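Local atomic coordinates of lipoprotein (Colwellia psychrerythraea, PDB entry 3O0Y), a protein that is of unknown function, a mostly helical putative lipoprotein whose family is grouped with the Peptidase_MA metallopeptidases and may share their fold. Residues 347-352 and 357-362; 432-437 and 476-481; 403-408 and 414-419; 526-531 and 537-542. All coordinates share one frame; numbering follows the deposited sequence.

Interaction 1: residues 347-352 and 357-362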
loop_
_atom_site.group_PDB
_atom_site.type_symbol
_atom_site.label_atom_id
_atom_site.label_comp_id
_atom_site.label_asym_id
_atom_site.label_seq_id
_atom_site.Cartn_x
_atom_site.Cartn_y
_atom_site.Cartn_z
ATOM N N PHE A 347 8.883 19.956 20.421
ATOM C CA PHE A 347 8.321 18.935 19.513
ATOM C C PHE A 347 8.944 18.954 18.122
ATOM O O PHE A 347 8.452 18.247 17.217
ATOM C CB PHE A 347 6.802 18.956 19.451
ATOM C CG PHE A 347 6.134 18.729 20.777
ATOM C CD1 PHE A 347 6.460 17.600 21.541
ATOM C CD2 PHE A 347 5.209 19.639 21.299
ATOM C CE1 PHE A 347 5.870 17.406 22.759
ATOM C CE2 PHE A 347 4.607 19.417 22.497
ATOM C CZ PHE A 347 4.961 18.329 23.261
ATOM N N LEU A 348 10.004 19.733 17.930
ATOM C CA LEU A 348 10.572 19.923 16.558
ATOM C C LEU A 348 12.033 19.574 16.559
ATOM O O LEU A 348 12.854 20.121 17.369
ATOM C CB LEU A 348 10.416 21.369 16.110
ATOM C CG LEU A 348 9.017 21.865 15.869
ATOM C CD1 LEU A 348 9.065 23.405 15.748
ATOM C CD2 LEU A 348 8.398 21.105 14.681
ATOM N N TYR A 349 12.430 18.668 15.667
ATOM C CA TYR A 349 13.815 18.472 15.386
ATOM C C TYR A 349 14.370 19.645 14.620
ATOM O O TYR A 349 13.645 20.302 13.831
ATOM C CB TYR A 349 14.023 17.167 14.558
ATOM C CG TYR A 349 13.594 15.890 15.220
ATOM C CD1 TYR A 349 14.391 15.315 16.186
ATOM C CD2 TYR A 349 12.371 15.315 14.937
ATOM C CE1 TYR A 349 14.006 14.142 16.800
ATOM C CE2 TYR A 349 11.964 14.110 15.529
ATOM C CZ TYR A 349 12.792 13.561 16.487
ATOM O OH TYR A 349 12.410 12.409 17.133
ATOM N N GLU A 350 15.648 19.898 14.820
ATOM C CA GLU A 350 16.307 20.998 14.142
ATOM C C GLU A 350 16.335 20.714 12.630
ATOM O O GLU A 350 16.535 19.556 12.209
ATOM C CB GLU A 350 17.733 21.137 14.723
ATOM C CG GLU A 350 18.579 22.168 14.046
ATOM C CD GLU A 350 19.987 22.296 14.664
ATOM O OE1 GLU A 350 20.854 21.357 14.535
ATOM O OE2 GLU A 350 20.184 23.374 15.292
ATOM N N ASP A 351 16.182 21.757 11.800
ATOM C CA ASP A 351 16.304 21.524 10.363
ATOM C C ASP A 351 17.800 21.561 9.949
ATOM O O ASP A 351 18.356 22.624 9.593
ATOM C CB ASP A 351 15.484 22.573 9.641
ATOM C CG ASP A 351 15.584 22.477 8.131
ATOM O OD1 ASP A 351 16.046 21.473 7.550
ATOM O OD2 ASP A 351 15.252 23.504 7.511
ATOM N N SER A 352 18.479 20.434 10.158
ATOM C CA SER A 352 19.932 20.339 10.007
ATOM C C SER A 352 20.256 18.882 9.845
ATOM O O SER A 352 19.396 17.997 10.100
ATOM C CB SER A 352 20.633 20.859 11.260
ATOM O OG SER A 352 20.267 20.101 12.408
ATOM N N GLU A 357 19.655 13.300 11.966
ATOM C CA GLU A 357 20.272 12.206 12.680
ATOM C C GLU A 357 19.585 11.837 13.974
ATOM O O GLU A 357 19.498 10.616 14.337
ATOM C CB GLU A 357 21.782 12.519 12.984
ATOM C CG GLU A 357 22.675 12.493 11.729
ATOM C CD GLU A 357 24.101 13.047 11.944
ATOM O OE1 GLU A 357 24.347 13.817 12.923
ATOM O OE2 GLU A 357 24.963 12.737 11.031
ATOM N N GLU A 358 19.100 12.837 14.679
ATOM C CA GLU A 358 18.369 12.623 15.923
ATOM C C GLU A 358 17.070 11.887 15.643
ATOM O O GLU A 358 16.723 10.926 16.324
ATOM C CB GLU A 358 18.093 13.937 16.660
ATOM C CG GLU A 358 17.534 13.655 18.092
ATOM C CD GLU A 358 17.129 14.902 18.866
ATOM O OE1 GLU A 358 17.319 16.006 18.369
ATOM O OE2 GLU A 358 16.516 14.744 19.933
ATOM N N LEU A 359 16.315 12.328 14.634
ATOM C CA LEU A 359 15.117 11.665 14.259
ATOM C C LEU A 359 15.367 10.193 13.941
ATOM O O LEU A 359 14.677 9.303 14.426
ATOM C CB LEU A 359 14.461 12.423 13.094
ATOM C CG LEU A 359 13.092 12.039 12.647
ATOM C CD1 LEU A 359 12.494 13.154 11.629
ATOM C CD2 LEU A 359 13.091 10.639 12.013
ATOM N N LEU A 360 16.382 9.916 13.130
ATOM C CA LEU A 360 16.683 8.538 12.733
ATOM C C LEU A 360 17.129 7.673 13.914
ATOM O O LEU A 360 16.725 6.511 13.999
ATOM C CB LEU A 360 17.718 8.518 11.616
ATOM C CG LEU A 360 17.194 8.976 10.221
ATOM C CD1 LEU A 360 18.421 9.287 9.306
ATOM C CD2 LEU A 360 16.291 7.994 9.605
ATOM N N SER A 361 17.888 8.264 14.843
ATOM C CA SER A 361 18.304 7.546 16.054
ATOM C C SER A 361 17.125 7.257 16.932
ATOM O O SER A 361 17.016 6.174 17.541
ATOM C CB SER A 361 19.356 8.325 16.866
ATOM O OG SER A 361 20.474 8.466 15.971
ATOM N N ASP A 362 16.252 8.235 17.048
ATOM C CA ASP A 362 15.018 8.015 17.827
ATOM C C ASP A 362 14.169 6.878 17.277
ATOM O O ASP A 362 13.713 5.964 18.048
ATOM C CB ASP A 362 14.144 9.285 17.909
ATOM C CG ASP A 362 14.735 10.381 18.845
ATOM O OD1 ASP A 362 15.701 10.120 19.664
ATOM O OD2 ASP A 362 14.183 11.525 18.782
HETATM O O HOH W 1 17.115 18.321 16.847
#
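Tyr349 lays one face of its ring over the side chain of Leu359, whose CB stands 3.8 Å from the ring centroid and only 8° off the ring normal, a CH-pi contact close to head-on. CG of Leu359 continues the overlap at 3.7 Å from Tyr349 CE2, so an aliphatic branch lies beneath the CE2 side of the ring. CG of Tyr349 sits anti to its own carbonyl carbon (chi1 -62°), which sends the ring across to the helix and brings its hydroxyl to the next turn. There Tyr349 OH donates to Asp362 OD2 at 2.6 Å, meeting the carboxylate on its anti lone pair. Glu358 lies further back along the same edge, beside CD1 and CE1: its carboxylate carbon CD is near the ring plane, the carboxylate itself turned almost perpendicular to the ring, with OE1 3.7 Å from Tyr349 CD1. The segment 347-352 is the loop that leads into helix 353-373, and Ser352 is its N-cap, the side-chain oxygen accepting from Gly355 N. The hydroxyl of Ser352 in turn donates to Glu350 OE1 at 2.5 Å, so a small polar residue serves both the helix start and the loop. A water joins loop to helix a second time, accepting from Glu350 N at 3.0 Å and donating to Glu358 OE1 at 2.8 Å.

Interaction 2: residues 432-437 and 476-481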
loop_
_atom_site.group_PDB
_atom_site.type_symbol
_atom_site.label_atom_id
_atom_site.label_comp_id
_atom_site.label_asym_id
_atom_site.label_seq_id
_atom_site.Cartn_x
_atom_site.Cartn_y
_atom_site.Cartn_z
ATOM N N LEU A 432 6.025 10.457 15.957
ATOM C CA LEU A 432 6.956 9.484 15.424
ATOM C C LEU A 432 6.836 8.075 15.986
ATOM O O LEU A 432 7.102 7.124 15.256
ATOM C CB LEU A 432 8.360 10.026 15.553
ATOM C CG LEU A 432 9.500 9.267 14.897
ATOM C CD1 LEU A 432 9.284 9.159 13.377
ATOM C CD2 LEU A 432 10.909 10.021 15.189
ATOM N N LYS A 433 6.532 7.921 17.272
ATOM C CA LYS A 433 6.373 6.579 17.821
ATOM C C LYS A 433 5.256 5.863 17.082
ATOM O O LYS A 433 5.458 4.747 16.553
ATOM C CB LYS A 433 6.068 6.617 19.333
ATOM C CG LYS A 433 7.254 6.717 20.220
ATOM C CD LYS A 433 6.763 6.645 21.720
ATOM C CE LYS A 433 7.847 6.746 22.706
ATOM N NZ LYS A 433 7.363 6.863 24.113
ATOM N N THR A 434 4.076 6.505 16.936
ATOM C CA THR A 434 2.958 5.767 16.359
ATOM C C THR A 434 3.245 5.369 14.919
ATOM O O THR A 434 2.904 4.263 14.468
ATOM C CB THR A 434 1.614 6.478 16.554
ATOM O OG1 THR A 434 0.579 5.465 16.501
ATOM C CG2 THR A 434 1.409 7.634 15.536
ATOM N N LEU A 435 3.908 6.270 14.185
ATOM C CA LEU A 435 4.280 5.980 12.778
ATOM C C LEU A 435 5.220 4.791 12.746
ATOM O O LEU A 435 5.107 3.900 11.892
ATOM C CB LEU A 435 4.891 7.177 12.138
ATOM C CG LEU A 435 5.326 6.999 10.689
ATOM C CD1 LEU A 435 4.020 6.733 9.843
ATOM C CD2 LEU A 435 6.085 8.239 10.214
ATOM N N THR A 436 6.143 4.770 13.699
ATOM C CA THR A 436 7.162 3.751 13.734
ATOM C C THR A 436 6.581 2.366 14.110
ATOM O O THR A 436 6.990 1.297 13.548
ATOM C CB THR A 436 8.296 4.167 14.658
ATOM O OG1 THR A 436 8.918 5.370 14.162
ATOM C CG2 THR A 436 9.286 3.045 14.890
ATOM N N TYR A 437 5.591 2.371 15.010
ATOM C CA TYR A 437 4.884 1.140 15.295
ATOM C C TYR A 437 4.060 0.648 14.169
ATOM O O TYR A 437 3.978 -0.575 13.909
ATOM C CB TYR A 437 4.092 1.260 16.602
ATOM C CG TYR A 437 4.884 1.722 17.814
ATOM C CD1 TYR A 437 6.214 1.352 18.039
ATOM C CD2 TYR A 437 4.319 2.593 18.741
ATOM C CE1 TYR A 437 6.905 1.807 19.086
ATOM C CE2 TYR A 437 5.001 2.995 19.821
ATOM C CZ TYR A 437 6.297 2.637 20.005
ATOM O OH TYR A 437 7.033 3.147 21.090
ATOM N N TYR A 476 -4.391 -1.512 14.451
ATOM C CA TYR A 476 -4.530 -2.269 15.699
ATOM C C TYR A 476 -3.217 -2.324 16.463
ATOM O O TYR A 476 -3.248 -2.134 17.682
ATOM C CB TYR A 476 -5.099 -3.666 15.419
ATOM C CG TYR A 476 -4.995 -4.613 16.567
ATOM C CD1 TYR A 476 -5.957 -4.646 17.555
ATOM C CD2 TYR A 476 -3.980 -5.519 16.639
ATOM C CE1 TYR A 476 -5.811 -5.512 18.681
ATOM C CE2 TYR A 476 -3.835 -6.384 17.738
ATOM C CZ TYR A 476 -4.788 -6.423 18.716
ATOM O OH TYR A 476 -4.556 -7.251 19.854
ATOM N N SER A 477 -2.077 -2.546 15.763
ATOM C CA SER A 477 -0.684 -2.602 16.300
ATOM C C SER A 477 -0.375 -1.346 17.086
ATOM O O SER A 477 0.271 -1.408 18.152
ATOM C CB SER A 477 0.392 -2.594 15.129
ATOM O OG SER A 477 0.291 -3.914 14.755
ATOM N N GLU A 478 -0.810 -0.227 16.563
ATOM C CA GLU A 478 -0.571 1.061 17.200
ATOM C C GLU A 478 -1.247 1.143 18.576
ATOM O O GLU A 478 -0.702 1.751 19.516
ATOM C CB GLU A 478 -1.018 2.219 16.300
ATOM C CG GLU A 478 -0.158 2.414 15.006
ATOM C CD GLU A 478 -0.740 3.481 14.086
ATOM O OE1 GLU A 478 -0.585 4.718 14.391
ATOM O OE2 GLU A 478 -1.334 3.126 13.034
ATOM N N GLN A 479 -2.420 0.536 18.671
ATOM C CA GLN A 479 -3.135 0.483 19.957
ATOM C C GLN A 479 -2.505 -0.517 20.879
ATOM O O GLN A 479 -2.328 -0.253 22.058
ATOM C CB GLN A 479 -4.630 0.161 19.813
ATOM C CG GLN A 479 -5.330 0.104 21.155
ATOM C CD GLN A 479 -6.845 -0.063 20.940
ATOM O OE1 GLN A 479 -7.439 0.696 20.150
ATOM N NE2 GLN A 479 -7.453 -0.982 21.652
ATOM N N VAL A 480 -2.141 -1.687 20.356
ATOM C CA VAL A 480 -1.432 -2.658 21.165
ATOM C C VAL A 480 -0.130 -2.068 21.740
ATOM O O VAL A 480 0.225 -2.380 22.866
ATOM C CB VAL A 480 -1.072 -3.941 20.374
ATOM C CG1 VAL A 480 -0.174 -4.906 21.296
ATOM C CG2 VAL A 480 -2.338 -4.699 20.072
ATOM N N ALA A 481 0.613 -1.235 20.967
ATOM C CA ALA A 481 1.847 -0.641 21.489
ATOM C C ALA A 481 1.515 0.179 22.758
ATOM O O ALA A 481 2.271 0.146 23.731
ATOM C CB ALA A 481 2.487 0.230 20.416
HETATM O O HOH W 2 1.083 3.747 18.551
#
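Thr434 and Glu478 meet where helix 432-439 crosses helix 467-483, the short axes passing 9.1 Å apart at 124°. This is a buried helix-helix crossing within the DUF885 family region, which is placed in the Peptidase_MA clan and may resemble its peptidases. The polar part is a direct bond: Thr434 OG1 donates to Glu478 OE1 at 2.5 Å, on the anti lone pair of the carboxylate. With its chain extended beyond CG, Glu478 carries its charged end across to the threonine, a residue small enough to be approached closely and still able to donate. An alanine at Glu478 is likely to leave the hydroxyl of Thr434 without its buried acceptor and to open a gap between the helices. The apolar part is a ring against a methyl: Tyr437 CD2 touches Ala481 CB at 3.4 Å, and a side chain no larger than alanine lets the helices come this near. Ser477, small as well, faces the same helix while its OG bonds to Trp473 O. The last kind is water-mediated. One water donates to Thr434 OG1 at 2.7 Å and to Glu478 O at 2.8 Å, and its oxygen lies at the edge of the Tyr437 ring, in the ring plane.

Interaction 3: residues 403-408 and 414-419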
loop_
_atom_site.group_PDB
_atom_site.type_symbol
_atom_site.label_atom_id
_atom_site.label_comp_id
_atom_site.label_asym_id
_atom_site.label_seq_id
_atom_site.Cartn_x
_atom_site.Cartn_y
_atom_site.Cartn_z
ATOM N N GLN A 403 6.434 4.887 4.909
ATOM C CA GLN A 403 5.899 3.795 4.078
ATOM C C GLN A 403 6.690 2.570 4.482
ATOM O O GLN A 403 7.796 2.681 4.993
ATOM C CB GLN A 403 6.152 4.122 2.619
ATOM C CG GLN A 403 5.598 3.125 1.651
ATOM C CD GLN A 403 5.565 3.720 0.274
ATOM O OE1 GLN A 403 6.582 4.190 -0.226
ATOM N NE2 GLN A 403 4.361 3.833 -0.285
ATOM N N TYR A 404 6.147 1.401 4.219
ATOM C CA TYR A 404 6.873 0.163 4.449
ATOM C C TYR A 404 6.876 -0.561 3.117
ATOM O O TYR A 404 5.819 -0.669 2.453
ATOM C CB TYR A 404 6.184 -0.734 5.491
ATOM C CG TYR A 404 6.844 -2.081 5.621
ATOM C CD1 TYR A 404 8.017 -2.221 6.255
ATOM C CD2 TYR A 404 6.292 -3.213 5.046
ATOM C CE1 TYR A 404 8.632 -3.455 6.355
ATOM C CE2 TYR A 404 6.873 -4.429 5.137
ATOM C CZ TYR A 404 8.054 -4.562 5.737
ATOM O OH TYR A 404 8.657 -5.781 5.821
ATOM N N THR A 405 8.041 -1.045 2.735
ATOM C CA THR A 405 8.184 -1.991 1.586
ATOM C C THR A 405 8.614 -3.355 2.006
ATOM O O THR A 405 9.455 -3.489 2.880
ATOM C CB THR A 405 9.138 -1.437 0.516
ATOM O OG1 THR A 405 10.404 -1.107 1.100
ATOM C CG2 THR A 405 8.546 -0.164 -0.125
ATOM N N SER A 406 7.916 -4.370 1.477
ATOM C CA SER A 406 8.182 -5.759 1.870
ATOM C C SER A 406 9.598 -6.229 1.520
ATOM O O SER A 406 10.215 -5.742 0.556
ATOM C CB SER A 406 7.191 -6.642 1.157
ATOM O OG SER A 406 7.553 -8.055 1.274
ATOM N N PRO A 407 10.126 -7.148 2.316
ATOM C CA PRO A 407 11.356 -7.825 1.836
ATOM C C PRO A 407 11.111 -8.645 0.547
ATOM O O PRO A 407 9.996 -9.005 0.223
ATOM C CB PRO A 407 11.679 -8.784 2.951
ATOM C CG PRO A 407 10.664 -8.510 4.080
ATOM C CD PRO A 407 9.501 -7.873 3.414
ATOM N N ALA A 408 12.172 -8.921 -0.175
ATOM C CA ALA A 408 12.130 -9.976 -1.178
ATOM C C ALA A 408 11.923 -11.304 -0.440
ATOM O O ALA A 408 12.396 -11.444 0.707
ATOM C CB ALA A 408 13.503 -9.979 -1.925
ATOM N N PRO A 414 15.918 -6.301 2.283
ATOM C CA PRO A 414 15.245 -6.308 3.583
ATOM C C PRO A 414 13.909 -5.637 3.483
ATOM O O PRO A 414 13.660 -4.899 2.509
ATOM C CB PRO A 414 16.201 -5.478 4.473
ATOM C CG PRO A 414 16.806 -4.525 3.487
ATOM C CD PRO A 414 17.097 -5.385 2.313
ATOM N N GLY A 415 13.024 -5.850 4.468
ATOM C CA GLY A 415 11.887 -4.949 4.552
ATOM C C GLY A 415 12.360 -3.604 5.031
ATOM O O GLY A 415 13.276 -3.530 5.859
ATOM N N ILE A 416 11.779 -2.538 4.493
ATOM C CA ILE A 416 12.227 -1.175 4.823
ATOM C C ILE A 416 11.092 -0.276 5.248
ATOM O O ILE A 416 10.057 -0.166 4.573
ATOM C CB ILE A 416 12.928 -0.531 3.576
ATOM C CG1 ILE A 416 14.141 -1.420 3.153
ATOM C CG2 ILE A 416 13.381 0.926 3.849
ATOM C CD1 ILE A 416 14.577 -1.125 1.722
ATOM N N TYR A 417 11.332 0.391 6.365
ATOM C CA TYR A 417 10.563 1.487 6.862
ATOM C C TYR A 417 11.218 2.734 6.300
ATOM O O TYR A 417 12.323 3.099 6.646
ATOM C CB TYR A 417 10.524 1.439 8.394
ATOM C CG TYR A 417 10.044 2.685 9.147
ATOM C CD1 TYR A 417 9.268 3.656 8.583
ATOM C CD2 TYR A 417 10.291 2.772 10.501
ATOM C CE1 TYR A 417 8.829 4.750 9.335
ATOM C CE2 TYR A 417 9.877 3.890 11.231
ATOM C CZ TYR A 417 9.128 4.845 10.648
ATOM O OH TYR A 417 8.684 5.923 11.379
ATOM N N TRP A 418 10.498 3.347 5.365
ATOM C CA TRP A 418 10.894 4.575 4.774
ATOM C C TRP A 418 10.323 5.772 5.524
ATOM O O TRP A 418 9.110 5.815 5.848
ATOM C CB TRP A 418 10.405 4.688 3.363
ATOM C CG TRP A 418 10.940 3.675 2.453
ATOM C CD1 TRP A 418 10.397 2.444 2.255
ATOM C CD2 TRP A 418 12.132 3.735 1.629
ATOM N NE1 TRP A 418 11.151 1.734 1.327
ATOM C CE2 TRP A 418 12.228 2.493 0.946
ATOM C CE3 TRP A 418 13.120 4.690 1.428
ATOM C CZ2 TRP A 418 13.282 2.194 0.070
ATOM C CZ3 TRP A 418 14.185 4.414 0.579
ATOM C CH2 TRP A 418 14.243 3.159 -0.118
ATOM N N ILE A 419 11.195 6.727 5.805
ATOM C CA ILE A 419 10.796 7.972 6.469
ATOM C C ILE A 419 11.095 9.202 5.619
ATOM O O ILE A 419 12.165 9.282 5.025
ATOM C CB ILE A 419 11.493 8.041 7.886
ATOM C CG1 ILE A 419 10.989 9.242 8.651
ATOM C CG2 ILE A 419 12.990 8.029 7.754
ATOM C CD1 ILE A 419 9.554 9.129 9.150
HETATM O O HOH W 3 11.838 -3.389 0.739
#
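Trp418 points its indole N-H at Thr405, NE1 donating to OG1 at 2.9 Å with the acceptor only 10° out of the ring plane; the indole also meets Arg150 in a cation-pi contact. The Thr405 hydroxyl lies between the backbone N and the carbonyl carbon (chi1 55°), facing the indole, and meets a water at 2.7 Å. This water is within donating distance of Ser406 O (2.9 Å) and Pro414 O (3.0 Å), though it has more acceptors in reach than protons to give. Behind runs an antiparallel beta hairpin, strands 402-405 and 416-419, part of a three-stranded mixed sheet with 416-419 in the middle, parallel to 387-390. Trp418 N donates to Gln403 O at 2.8 Å and Gln403 N returns a bond to Trp418 O, while Thr405 and Ile416 exchange a second such pair. In the non-hydrogen-bonded pair between, Tyr404 with Tyr417, Tyr404 CA offers a C-H to Ile416 O at 3.2 Å. The Tyr404 hydroxyl is satisfied by His445 ND1 and passes so near Gly415 that a side-chain carbon there would run into it. Replacing Trp418 by a leucine would probably leave Thr405 OG1 without its indole donor and Arg150 without its ring. Ser406 OG donates to Pro407 O at 2.8 Å, on a lone pair.

Interaction 4: residues 526-531 and 537-542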
loop_
_atom_site.group_PDB
_atom_site.type_symbol
_atom_site.label_atom_id
_atom_site.label_comp_id
_atom_site.label_asym_id
_atom_site.label_seq_id
_atom_site.Cartn_x
_atom_site.Cartn_y
_atom_site.Cartn_z
ATOM N N SER A 526 -11.465 20.713 3.716
ATOM C CA SER A 526 -11.855 21.557 4.857
ATOM C C SER A 526 -12.188 20.688 6.048
ATOM O O SER A 526 -11.673 20.902 7.145
ATOM C CB SER A 526 -13.087 22.404 4.526
ATOM O OG SER A 526 -12.754 23.351 3.527
ATOM N N TYR A 527 -12.985 19.629 5.827
ATOM C CA TYR A 527 -13.409 18.749 6.948
ATOM C C TYR A 527 -12.168 18.119 7.580
ATOM O O TYR A 527 -12.016 18.083 8.817
ATOM C CB TYR A 527 -14.408 17.670 6.432
ATOM C CG TYR A 527 -14.902 16.722 7.496
ATOM C CD1 TYR A 527 -15.836 17.106 8.462
ATOM C CD2 TYR A 527 -14.281 15.483 7.685
ATOM C CE1 TYR A 527 -16.283 16.198 9.447
ATOM C CE2 TYR A 527 -14.617 14.681 8.728
ATOM C CZ TYR A 527 -15.609 14.998 9.583
ATOM O OH TYR A 527 -15.935 14.103 10.558
ATOM N N MET A 528 -11.336 17.494 6.736
ATOM C CA MET A 528 -10.203 16.748 7.266
ATOM C C MET A 528 -9.217 17.685 8.021
ATOM O O MET A 528 -8.655 17.317 9.087
ATOM C CB MET A 528 -9.472 15.948 6.166
ATOM C CG MET A 528 -8.196 15.243 6.603
ATOM S SD MET A 528 -7.578 13.980 5.290
ATOM C CE MET A 528 -8.109 12.549 5.902
ATOM N N SER A 529 -8.961 18.846 7.453
ATOM C CA SER A 529 -8.116 19.825 8.123
ATOM C C SER A 529 -8.647 20.193 9.510
ATOM O O SER A 529 -7.897 20.073 10.526
ATOM C CB SER A 529 -8.060 21.119 7.293
ATOM O OG SER A 529 -7.258 20.849 6.234
ATOM N N GLU A 530 -9.915 20.570 9.541
ATOM C CA GLU A 530 -10.574 21.020 10.780
ATOM C C GLU A 530 -10.617 19.929 11.842
ATOM O O GLU A 530 -10.418 20.235 13.009
ATOM C CB GLU A 530 -11.991 21.485 10.563
ATOM C CG GLU A 530 -12.088 22.787 9.804
ATOM C CD GLU A 530 -13.502 23.081 9.319
ATOM O OE1 GLU A 530 -14.452 22.435 9.835
ATOM O OE2 GLU A 530 -13.657 23.967 8.433
ATOM N N GLN A 531 -10.813 18.671 11.432
ATOM C CA GLN A 531 -11.020 17.634 12.406
ATOM C C GLN A 531 -9.666 17.155 12.949
ATOM O O GLN A 531 -9.565 16.785 14.133
ATOM C CB GLN A 531 -11.814 16.449 11.789
ATOM C CG GLN A 531 -13.253 16.724 11.531
ATOM C CD GLN A 531 -14.044 17.203 12.725
ATOM O OE1 GLN A 531 -13.919 16.681 13.837
ATOM N NE2 GLN A 531 -14.837 18.244 12.505
ATOM N N SER A 537 -1.403 21.194 3.123
ATOM C CA SER A 537 -0.767 20.630 1.924
ATOM C C SER A 537 -0.734 19.111 1.997
ATOM O O SER A 537 -0.903 18.412 0.960
ATOM C CB SER A 537 0.644 21.212 1.717
ATOM O OG SER A 537 1.466 20.907 2.843
ATOM N N ASP A 538 -0.640 18.592 3.224
ATOM C CA ASP A 538 -0.723 17.157 3.459
ATOM C C ASP A 538 -2.168 16.678 3.231
ATOM O O ASP A 538 -2.415 15.662 2.538
ATOM C CB ASP A 538 -0.174 16.841 4.855
ATOM C CG ASP A 538 1.293 17.393 5.022
ATOM O OD1 ASP A 538 2.051 17.195 4.033
ATOM O OD2 ASP A 538 1.677 18.059 6.045
ATOM N N VAL A 539 -3.118 17.454 3.712
ATOM C CA VAL A 539 -4.501 17.109 3.470
ATOM C C VAL A 539 -4.873 17.112 2.006
ATOM O O VAL A 539 -5.582 16.227 1.573
ATOM C CB VAL A 539 -5.443 17.940 4.326
ATOM C CG1 VAL A 539 -6.926 17.551 4.021
ATOM C CG2 VAL A 539 -5.125 17.640 5.785
ATOM N N VAL A 540 -4.399 18.085 1.239
ATOM C CA VAL A 540 -4.650 18.159 -0.209
ATOM C C VAL A 540 -4.185 16.853 -0.891
ATOM O O VAL A 540 -4.940 16.232 -1.662
ATOM C CB VAL A 540 -3.953 19.335 -0.893
ATOM C CG1 VAL A 540 -4.074 19.154 -2.391
ATOM C CG2 VAL A 540 -4.633 20.668 -0.498
ATOM N N ALA A 541 -2.979 16.384 -0.545
ATOM C CA ALA A 541 -2.488 15.147 -1.153
ATOM C C ALA A 541 -3.331 13.930 -0.760
ATOM O O ALA A 541 -3.559 13.040 -1.592
ATOM C CB ALA A 541 -1.024 14.932 -0.821
ATOM N N GLU A 542 -3.794 13.872 0.493
ATOM C CA GLU A 542 -4.636 12.792 0.917
ATOM C C GLU A 542 -5.965 12.766 0.179
ATOM O O GLU A 542 -6.414 11.713 -0.343
ATOM C CB GLU A 542 -4.892 12.877 2.411
ATOM C CG GLU A 542 -3.680 12.701 3.260
ATOM C CD GLU A 542 -3.204 11.298 3.332
ATOM O OE1 GLU A 542 -4.028 10.327 3.363
ATOM O OE2 GLU A 542 -1.979 11.178 3.332
#
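Met528 and Val539 form the centre of this contact, CG of the methionine resting 3.7 Å from CG1 of the valine. The methionine chain crosses the valine obliquely, and CB and SD add their own contacts to the same CG1 methyl, SD at 3.8 Å, so that one branch of Val539 lies against three successive atoms of Met528. The other branch, CG2, faces Ser529 OG at 3.9 Å, a plain van der Waals approach. Beyond the valine, Met528 SD reaches the CB methylene of Glu542, 4.1 Å away and one turn further along the second helix. CG of Met528 stands anti to the backbone N (chi1 174°), which stretches the chain out toward that helix before it bends at its terminal torsion; a long, flexible, apolar residue suits a place where two turns must be reached. The helices concerned, 521-532 and 536-548, are two successive helices joined by a short loop, their short axes 9.5 Å apart and directed at 135° to each other. Further out, the two polar residues of the contact have their partners elsewhere: Ser529 OG bonds to Ile525 O in its own helix, and Glu542 OE1 forms a salt bridge with Arg507 of helix 491-515, leaving its CB to the methionine sulfur. Phe503 and Val506 of that same helix touch Met528, as do Ile543 and Tyr546 from the second helix, and Ile525 packs on Val539. A bound sulfate, probably from the crystallisation liquor, lies about 5 Å from the side chain of Glu542.

In the fold
From the N terminus the four contacts come in series, none enclosing or crossing another. Interaction 1 closes the short turn from a loop into helix 353-373; interaction 3 follows as a hairpin, and interaction 2 then bridges the longer, mostly helical excursion from helix 432-439 to helix 467-483. Interaction 4 comes last, joining two successive helices. The first three touch: Leu432 packs on Tyr349, Leu359 and Asp362, Leu360 CD2 lies 3.8 Å from Ile419 CG2, and Thr436 OG1 probably hydrogen-bonds Tyr417 OH at 2.8 Å. Helix 432-439 thus touches the hairpin, the 347-352 loop with helix 353-373, and helix 467-483. Interaction 4 stands apart, its nearest atoms about 10 or 11 Å from the others.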